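Local coordinates for Arf-GAP domain and FG repeat-containing protein 1 (Homo sapiens, PDB 2OLM) that is required for vesicle docking or fusion in acrosome biogenesis and, in HIV-1 infection, serves as a Rev cofactor, here represented by its zinc-binding Arf-GAP domain, at residues G53-L58 and H62-I67. Sequence-based numbering, arbitrary orientation.
Sequences GSLRGL and HRVKSI. With SO4 (sulfate ion), chain C.
The imidazole of His62 lies against two leucines, Leu55 of helix 49-55 and Leu58, the first and last residues of a type I turn. Leu58 reaches over one face of the ring, its CD1 standing 4.1 Å from the centroid and displaced toward the CD2-NE2 side, a CH-pi contact. Leu55 comes in obliquely instead, bringing CD2 to 3.8 Å from His62 ND1, while its other methyl, CD1, meets CG1 of Val64. A branched leucine suits this place because one side chain can serve both the ring and the strand. Histidine combines a flat surface for methyls with a polar rim, where ND1 is hydrogen-bonded to Asn40 ND2. Tyr120 of helix 109-121 adds a T-shaped (edge-to-face) contact.

Leu55 O, which also receives a weak bond from Leu58 N, accepts the N-H of His62 at 3.2 Å, fairly straight at 163° but from above the carbonyl plane. The connection thus ties the helix that supplies Cys51 to the zinc site of the Arf-GAP domain to strand 64-66, an outer strand of its three-stranded antiparallel sheet.

On the exposed side, Arg56 bends at chi2 and chi3 (-62° and -55°), which brings the guanidinium edge round to the His62 carbonyl. NH1 donates to His62 O at 2.8 Å from above the carbonyl plane, while the long aliphatic stem lays CD beside Val64 CG2. Arg63 suits a sulfate, probably from the crystallisation liquor: two N-H groups on one edge match two oxygens, NH1 to O4 and NH2 to O1, each at 2.9 Å; Lys65 CE lies over one guanidinium face.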
loop_
_atom_site.group_PDB
_atom_site.type_symbol
_atom_site.label_atom_id
_atom_site.label_comp_id
_atom_site.label_asym_id
_atom_site.label_seq_id
_atom_site.Cartn_x
_atom_site.Cartn_y
_atom_site.Cartn_z
ATOM N N GLY A 53 -12.642 -1.647 17.047
ATOM C CA GLY A 53 -13.594 -2.499 17.730
ATOM C C GLY A 53 -14.534 -1.719 18.643
ATOM O O GLY A 53 -15.740 -1.984 18.694
ATOM N N SER A 54 -13.993 -0.748 19.384
ATOM C CA SER A 54 -14.816 0.089 20.261
ATOM C C SER A 54 -15.765 1.044 19.498
ATOM O O SER A 54 -16.900 1.252 19.928
ATOM C CB SER A 54 -13.955 0.888 21.235
ATOM O OG SER A 54 -13.291 -0.028 22.115
ATOM N N LEU A 55 -15.294 1.583 18.386
ATOM C CA LEU A 55 -16.111 2.439 17.510
ATOM C C LEU A 55 -17.310 1.686 16.978
ATOM O O LEU A 55 -18.389 2.293 16.736
ATOM C CB LEU A 55 -15.263 2.928 16.363
ATOM C CG LEU A 55 -14.256 4.071 16.707
ATOM C CD1 LEU A 55 -13.174 4.205 15.631
ATOM C CD2 LEU A 55 -14.981 5.435 16.949
ATOM N N ARG A 56 -17.153 0.388 16.748
ATOM C CA ARG A 56 -18.308 -0.456 16.335
ATOM C C ARG A 56 -19.318 -0.707 17.455
ATOM O O ARG A 56 -20.440 -1.180 17.189
ATOM C CB ARG A 56 -17.843 -1.800 15.752
ATOM C CG ARG A 56 -17.031 -1.648 14.521
ATOM C CD ARG A 56 -17.765 -1.019 13.406
ATOM N NE ARG A 56 -18.999 -1.715 13.082
ATOM C CZ ARG A 56 -19.921 -1.258 12.236
ATOM N NH1 ARG A 56 -19.811 -0.081 11.615
ATOM N NH2 ARG A 56 -21.005 -2.007 12.024
ATOM N N GLY A 57 -18.947 -0.396 18.669
ATOM C CA GLY A 57 -19.870 -0.512 19.803
ATOM C C GLY A 57 -20.693 0.731 20.052
ATOM O O GLY A 57 -21.608 0.723 20.883
ATOM N N LEU A 58 -20.420 1.833 19.337
ATOM C CA LEU A 58 -21.289 2.992 19.434
ATOM C C LEU A 58 -22.595 2.701 18.705
ATOM O O LEU A 58 -22.680 1.832 17.879
ATOM C CB LEU A 58 -20.607 4.202 18.815
ATOM C CG LEU A 58 -19.276 4.664 19.443
ATOM C CD1 LEU A 58 -18.652 5.782 18.719
ATOM C CD2 LEU A 58 -19.568 5.091 20.913
ATOM N N HIS A 62 -19.612 3.621 14.129
ATOM C CA HIS A 62 -18.787 4.245 13.099
ATOM C C HIS A 62 -18.310 3.195 12.082
ATOM O O HIS A 62 -18.111 2.029 12.455
ATOM C CB HIS A 62 -17.621 5.010 13.702
ATOM C CG HIS A 62 -18.025 6.275 14.408
ATOM N ND1 HIS A 62 -17.201 7.371 14.505
ATOM C CD2 HIS A 62 -19.196 6.638 14.990
ATOM C CE1 HIS A 62 -17.825 8.331 15.166
ATOM N NE2 HIS A 62 -19.040 7.923 15.460
ATOM N N ARG A 63 -18.135 3.630 10.852
ATOM C CA ARG A 63 -17.829 2.764 9.737
ATOM C C ARG A 63 -16.345 2.700 9.533
ATOM O O ARG A 63 -15.752 3.634 9.038
ATOM C CB ARG A 63 -18.492 3.324 8.483
ATOM C CG ARG A 63 -18.498 2.405 7.291
ATOM C CD ARG A 63 -19.376 1.190 7.465
ATOM N NE ARG A 63 -19.459 0.488 6.184
ATOM C CZ ARG A 63 -18.598 -0.415 5.755
ATOM N NH1 ARG A 63 -17.639 -0.893 6.529
ATOM N NH2 ARG A 63 -18.726 -0.903 4.546
ATOM N N VAL A 64 -15.737 1.575 9.881
ATOM C CA VAL A 64 -14.284 1.400 9.753
ATOM C C VAL A 64 -13.962 0.433 8.623
ATOM O O VAL A 64 -14.638 -0.585 8.465
ATOM C CB VAL A 64 -13.652 0.945 11.061
ATOM C CG1 VAL A 64 -13.836 2.016 12.182
ATOM C CG2 VAL A 64 -14.219 -0.427 11.507
ATOM N N LYS A 65 -12.917 0.755 7.868
ATOM C CA LYS A 65 -12.481 -0.016 6.737
ATOM C C LYS A 65 -10.976 -0.204 6.810
ATOM O O LYS A 65 -10.205 0.701 7.162
ATOM C CB LYS A 65 -12.832 0.688 5.450
ATOM C CG LYS A 65 -14.334 0.872 5.265
ATOM C CD LYS A 65 -14.689 1.336 3.849
ATOM C CE LYS A 65 -16.157 1.421 3.659
ATOM N NZ LYS A 65 -16.504 1.510 2.187
ATOM N N SER A 66 -10.530 -1.413 6.477
ATOM C CA SER A 66 -9.109 -1.790 6.569
ATOM C C SER A 66 -8.265 -0.985 5.596
ATOM O O SER A 66 -8.590 -0.898 4.436
ATOM C CB SER A 66 -8.988 -3.255 6.241
ATOM O OG SER A 66 -7.617 -3.598 6.012
ATOM N N ILE A 67 -7.179 -0.409 6.110
ATOM C CA ILE A 67 -6.259 0.329 5.240
ATOM C C ILE A 67 -5.673 -0.542 4.137
ATOM O O ILE A 67 -5.632 -0.134 2.970
ATOM C CB ILE A 67 -5.151 1.014 6.062
ATOM C CG1 ILE A 67 -5.764 2.119 6.952
ATOM C CG2 ILE A 67 -4.046 1.574 5.155
ATOM C CD1 ILE A 67 -4.815 2.756 7.888
HETATM S S SO4 C . -15.743 -3.269 4.223
HETATM O O1 SO4 C . -16.748 -2.602 3.392
HETATM O O2 SO4 C . -14.451 -2.703 3.984
HETATM O O3 SO4 C . -15.777 -4.700 3.846
HETATM O O4 SO4 C . -16.092 -3.145 5.672
#